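Local coordinates for 4-hydroxybutyrate coenzyme A transferase (Shewanella oneidensis, PDB 2OAS), which binds coenzyme A and probably transfers it between carboxylic acids such as acetate and 4-hydroxybutyrate, at residues Thr21-Ser26 with Leu51-Glu56; Asp112-Gln117 with Ala138-Ala143. One frame throughout, in Å; residues are numbered along the deposited sequence.

Contact 1: residues Thr21-Ser26 with Leu51-Glu56; sequences TLWTHS and LQLHTE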
# COMPACT_ATOMS: atom_id res chain seq x y z
N THR A 21 -17.97 -15.30 -19.50
CA THR A 21 -16.81 -14.95 -18.69
C THR A 21 -16.80 -16.04 -17.62
O THR A 21 -17.77 -16.21 -16.88
CB THR A 21 -16.96 -13.60 -17.99
OG1 THR A 21 -17.10 -12.57 -18.97
CG2 THR A 21 -15.72 -13.33 -17.15
N LEU A 22 -15.70 -16.78 -17.58
CA LEU A 22 -15.54 -17.87 -16.67
C LEU A 22 -14.52 -17.63 -15.55
O LEU A 22 -13.56 -16.85 -15.69
CB LEU A 22 -15.11 -19.12 -17.45
CG LEU A 22 -16.00 -19.63 -18.59
CD1 LEU A 22 -15.31 -20.78 -19.29
CD2 LEU A 22 -17.34 -20.08 -18.04
N TRP A 23 -14.74 -18.32 -14.44
CA TRP A 23 -13.82 -18.26 -13.32
C TRP A 23 -13.44 -19.69 -13.02
O TRP A 23 -14.26 -20.60 -13.15
CB TRP A 23 -14.47 -17.64 -12.08
CG TRP A 23 -13.64 -17.89 -10.87
CD1 TRP A 23 -13.82 -18.90 -9.95
CD2 TRP A 23 -12.47 -17.19 -10.47
NE1 TRP A 23 -12.83 -18.86 -9.00
CE2 TRP A 23 -11.98 -17.81 -9.30
CE3 TRP A 23 -11.78 -16.08 -10.98
CZ2 TRP A 23 -10.83 -17.38 -8.64
CZ3 TRP A 23 -10.63 -15.65 -10.33
CH2 TRP A 23 -10.17 -16.29 -9.16
N THR A 24 -12.19 -19.90 -12.64
CA THR A 24 -11.70 -21.24 -12.32
C THR A 24 -11.08 -21.31 -10.94
O THR A 24 -10.38 -20.40 -10.51
CB THR A 24 -10.63 -21.73 -13.35
OG1 THR A 24 -10.07 -22.95 -12.89
CG2 THR A 24 -9.50 -20.69 -13.50
N HIS A 25 -11.35 -22.41 -10.25
CA HIS A 25 -10.77 -22.66 -8.92
C HIS A 25 -9.27 -22.52 -9.20
O HIS A 25 -8.80 -23.00 -10.22
CB HIS A 25 -11.10 -24.08 -8.50
CG HIS A 25 -11.40 -24.24 -7.04
ND1 HIS A 25 -12.07 -25.34 -6.55
CD2 HIS A 25 -11.14 -23.45 -5.98
CE1 HIS A 25 -12.21 -25.22 -5.25
NE2 HIS A 25 -11.65 -24.09 -4.87
N SER A 26 -8.53 -21.88 -8.31
CA SER A 26 -7.11 -21.70 -8.53
C SER A 26 -6.17 -22.51 -7.63
O SER A 26 -6.62 -23.23 -6.75
CB SER A 26 -6.78 -20.22 -8.41
OG SER A 26 -7.48 -19.51 -9.42
N LEU A 51 -11.17 -15.86 -16.20
CA LEU A 51 -10.56 -15.13 -15.09
C LEU A 51 -9.89 -16.17 -14.19
O LEU A 51 -10.41 -17.27 -14.02
CB LEU A 51 -11.62 -14.36 -14.30
CG LEU A 51 -12.22 -13.10 -14.94
CD1 LEU A 51 -13.44 -12.61 -14.15
CD2 LEU A 51 -11.16 -12.03 -14.97
N GLN A 52 -8.76 -15.82 -13.61
CA GLN A 52 -8.04 -16.78 -12.77
C GLN A 52 -6.92 -16.16 -11.93
O GLN A 52 -6.62 -14.97 -12.02
CB GLN A 52 -7.41 -17.85 -13.66
CG GLN A 52 -6.11 -17.38 -14.34
CD GLN A 52 -5.74 -18.16 -15.60
OE1 GLN A 52 -6.43 -18.08 -16.62
NE2 GLN A 52 -4.64 -18.91 -15.54
N LEU A 53 -6.32 -17.00 -11.12
CA LEU A 53 -5.19 -16.62 -10.29
C LEU A 53 -4.12 -17.61 -10.74
O LEU A 53 -4.14 -18.06 -11.89
CB LEU A 53 -5.54 -16.82 -8.81
CG LEU A 53 -6.13 -15.65 -7.99
CD1 LEU A 53 -7.08 -14.80 -8.81
CD2 LEU A 53 -6.84 -16.22 -6.79
N HIS A 54 -3.20 -17.95 -9.85
CA HIS A 54 -2.16 -18.90 -10.19
C HIS A 54 -2.85 -20.25 -10.42
O HIS A 54 -3.63 -20.72 -9.59
CB HIS A 54 -1.14 -18.99 -9.04
CG HIS A 54 0.07 -19.81 -9.36
ND1 HIS A 54 0.02 -21.18 -9.49
CD2 HIS A 54 1.35 -19.45 -9.62
CE1 HIS A 54 1.21 -21.63 -9.83
NE2 HIS A 54 2.04 -20.61 -9.91
N THR A 55 -2.59 -20.88 -11.57
CA THR A 55 -3.21 -22.16 -11.87
C THR A 55 -2.18 -23.29 -11.95
O THR A 55 -1.00 -23.04 -12.16
CB THR A 55 -4.00 -22.09 -13.19
OG1 THR A 55 -4.66 -23.34 -13.39
CG2 THR A 55 -3.05 -21.85 -14.37
N GLU A 56 -2.64 -24.52 -11.78
CA GLU A 56 -1.73 -25.67 -11.83
C GLU A 56 -2.26 -26.76 -12.75
O GLU A 56 -3.42 -27.14 -12.66
CB GLU A 56 -1.56 -26.25 -10.43
CG GLU A 56 -0.99 -25.28 -9.39
CD GLU A 56 0.51 -25.45 -9.17
OE1 GLU A 56 1.10 -24.61 -8.46
OE2 GLU A 56 1.08 -26.42 -9.71
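Trp-23 holds CG anti to its backbone N (chi1 166°), which carries the indole along Leu-51 to Leu-53, while Ser-26 sets OG beside its own N (chi1 -62°) and so within range of Leu-53. The benzo ring of Trp-23 does the touching: CE3 lies 3.7 Å from Leu-51 CB. Farther along the ring, CH2 meets Leu-53 CD1 at 3.4 Å, the methyl arriving at the ring edge and in its plane. The backbone is tied by Leu-51 N, which donates to Leu-22 O over 2.6 Å, nearly along the C=O axis. A weak, long bond returns from Thr-24 N to Leu-51 O (3.5 Å). These pairings make strands 21-24 and 48-52 parallel neighbours in a beta-alpha-beta unit crossing over through helix 32-41, in the alpha/beta sheet of the N-terminal domain, whose family is grouped with Rossmann folds. Beyond the strands, Ser-26 OG takes over the bridging: it accepts from Leu-53 N (3.2 Å) and donates to Thr-24 O, lying out of that carbonyl's plane. An alanine here lacks the hydroxyl, and would probably cost Leu-53 N this acceptor and Thr-24 O this donor, and loosen the loops after the two strands. Thr-24 CG2, in the crowded position between N and the carbonyl carbon, packs alongside Gln-52 CB at 3.5 Å. The chain then runs toward the coenzyme A site, the His-54 side chain lying about 7 Å from the ligand.

Contact 2: residues Asp112-Gln117 with Ala138-Ala143; sequences DTAIIQ and AACQVA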
# COMPACT_ATOMS: atom_id res chain seq x y z
N ASP A 112 -20.14 -15.49 -15.51
CA ASP A 112 -21.26 -16.31 -15.99
C ASP A 112 -21.22 -17.71 -15.41
O ASP A 112 -22.25 -18.29 -15.11
CB ASP A 112 -21.27 -16.37 -17.52
CG ASP A 112 -21.48 -14.99 -18.17
OD1 ASP A 112 -22.40 -14.26 -17.75
OD2 ASP A 112 -20.72 -14.65 -19.11
N THR A 113 -20.03 -18.26 -15.26
CA THR A 113 -19.92 -19.59 -14.68
C THR A 113 -18.58 -19.82 -14.01
O THR A 113 -17.53 -19.37 -14.48
CB THR A 113 -20.17 -20.71 -15.75
OG1 THR A 113 -19.02 -21.54 -15.85
CG2 THR A 113 -20.48 -20.11 -17.11
N ALA A 114 -18.62 -20.53 -12.88
CA ALA A 114 -17.41 -20.84 -12.12
C ALA A 114 -17.11 -22.33 -12.18
O ALA A 114 -17.97 -23.16 -11.86
CB ALA A 114 -17.59 -20.42 -10.68
N ILE A 115 -15.89 -22.68 -12.58
CA ILE A 115 -15.49 -24.07 -12.64
C ILE A 115 -14.78 -24.36 -11.33
O ILE A 115 -13.81 -23.69 -10.98
CB ILE A 115 -14.48 -24.33 -13.78
CG1 ILE A 115 -14.92 -23.64 -15.07
CG2 ILE A 115 -14.33 -25.83 -13.96
CD1 ILE A 115 -16.29 -24.06 -15.56
N ILE A 116 -15.26 -25.36 -10.60
CA ILE A 116 -14.62 -25.66 -9.33
C ILE A 116 -14.45 -27.14 -9.05
O ILE A 116 -15.07 -27.98 -9.69
CB ILE A 116 -15.43 -25.02 -8.18
CG1 ILE A 116 -16.82 -25.64 -8.09
CG2 ILE A 116 -15.59 -23.54 -8.43
CD1 ILE A 116 -17.65 -25.08 -6.97
N GLN A 117 -13.59 -27.45 -8.09
CA GLN A 117 -13.32 -28.82 -7.69
C GLN A 117 -13.65 -28.95 -6.20
O GLN A 117 -13.04 -28.25 -5.37
CB GLN A 117 -11.85 -29.16 -7.90
CG GLN A 117 -11.56 -30.62 -7.67
CD GLN A 117 -10.14 -30.99 -7.96
OE1 GLN A 117 -9.78 -32.15 -7.96
NE2 GLN A 117 -9.31 -29.98 -8.22
N ALA A 138 -16.23 -16.33 -3.34
CA ALA A 138 -16.88 -15.09 -3.76
C ALA A 138 -17.38 -15.23 -5.20
O ALA A 138 -18.44 -14.70 -5.57
CB ALA A 138 -15.90 -13.93 -3.64
N ALA A 139 -16.60 -15.95 -6.02
CA ALA A 139 -16.96 -16.18 -7.42
C ALA A 139 -18.21 -17.05 -7.48
O ALA A 139 -19.11 -16.81 -8.28
CB ALA A 139 -15.80 -16.86 -8.14
N CYS A 140 -18.27 -18.06 -6.62
CA CYS A 140 -19.44 -18.94 -6.60
C CYS A 140 -20.68 -18.20 -6.14
O CYS A 140 -21.80 -18.62 -6.43
CB CYS A 140 -19.20 -20.13 -5.67
SG CYS A 140 -18.03 -21.31 -6.33
N GLN A 141 -20.48 -17.09 -5.44
CA GLN A 141 -21.59 -16.30 -4.94
C GLN A 141 -22.28 -15.53 -6.07
O GLN A 141 -23.51 -15.52 -6.18
CB GLN A 141 -21.11 -15.31 -3.87
CG GLN A 141 -21.74 -15.48 -2.47
CD GLN A 141 -20.95 -16.46 -1.56
OE1 GLN A 141 -20.27 -16.04 -0.61
NE2 GLN A 141 -21.04 -17.76 -1.88
N VAL A 142 -21.48 -14.91 -6.92
CA VAL A 142 -22.03 -14.12 -8.00
C VAL A 142 -22.13 -14.85 -9.34
O VAL A 142 -22.77 -14.38 -10.27
CB VAL A 142 -21.22 -12.83 -8.18
CG1 VAL A 142 -21.18 -12.07 -6.88
CG2 VAL A 142 -19.80 -13.17 -8.62
N ALA A 143 -21.52 -16.02 -9.44
CA ALA A 143 -21.56 -16.75 -10.68
C ALA A 143 -22.97 -17.06 -11.17
O ALA A 143 -23.83 -17.48 -10.39
CB ALA A 143 -20.77 -18.03 -10.55
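The backbones of strand 113-118 and helix 136-142 approach nearest just where the helix ends, Thr-113 CA lying 5.2 Å from Ala-143 CA, and no hydrogen bond links the two segments. This is helix-on-sheet packing within an alpha/beta domain: helix 136-142 lies against the parallel sheet and leads into strand 145-150, which pairs with strand 113-118. Alternation along the strand selects the residues that meet the helix, since Ala-114 and Ile-116 send their CB atoms toward it whereas Thr-113 and Ile-115 send theirs away. Small side chains permit the close approach at the helix end, Ala-114 CB meeting Ala-143 CB at 4.0 Å. Ala-143 is the first residue to leave helical backbone angles, yet its N still donates to Ala-139 O over 2.8 Å, so its methyl is placed by the last turn. Ile-146 of strand 145-150 touches both Ile-116 and Cys-140, and Phe-104 of helix 100-105 packs on Ala-139 and Val-142. Asp-112 points its CB away from the helix, and its OD2 is hydrogen-bonded to Thr-21 N. Ile-116 has CG1 in the crowded position between N and the carbonyl carbon (chi1 64°), with CD1 extended beyond it. Both of its methyls thereby reach one sulfur: Cys-140 SG lies 3.8 Å from Ile-116 CD1 and 3.9 Å from Ile-116 CG2.

From the N terminus, contact 1 comes first: segment 51-56 returns beside 21-26 after helix 32-41, closing a loop of 24 intervening residues. Contact 2 opens only later, at 112-117, and closes when 138-143 comes back over the sheet, so the two loops follow in series and neither nest nor cross. In space they adjoin, their centres about 10 Å apart, because strands 21-24 and 113-118 are neighbours in the same parallel sheet. Two probable hydrogen bonds support this, Ile-115 N to Trp-23 O at 2.7 Å and Asp-112 N to Thr-21 O at 2.8 Å. Trp-23 also spans both contacts, with CD1 3.4 Å from Ala-139 CB, which ties helix 136-142 to strand 21-24.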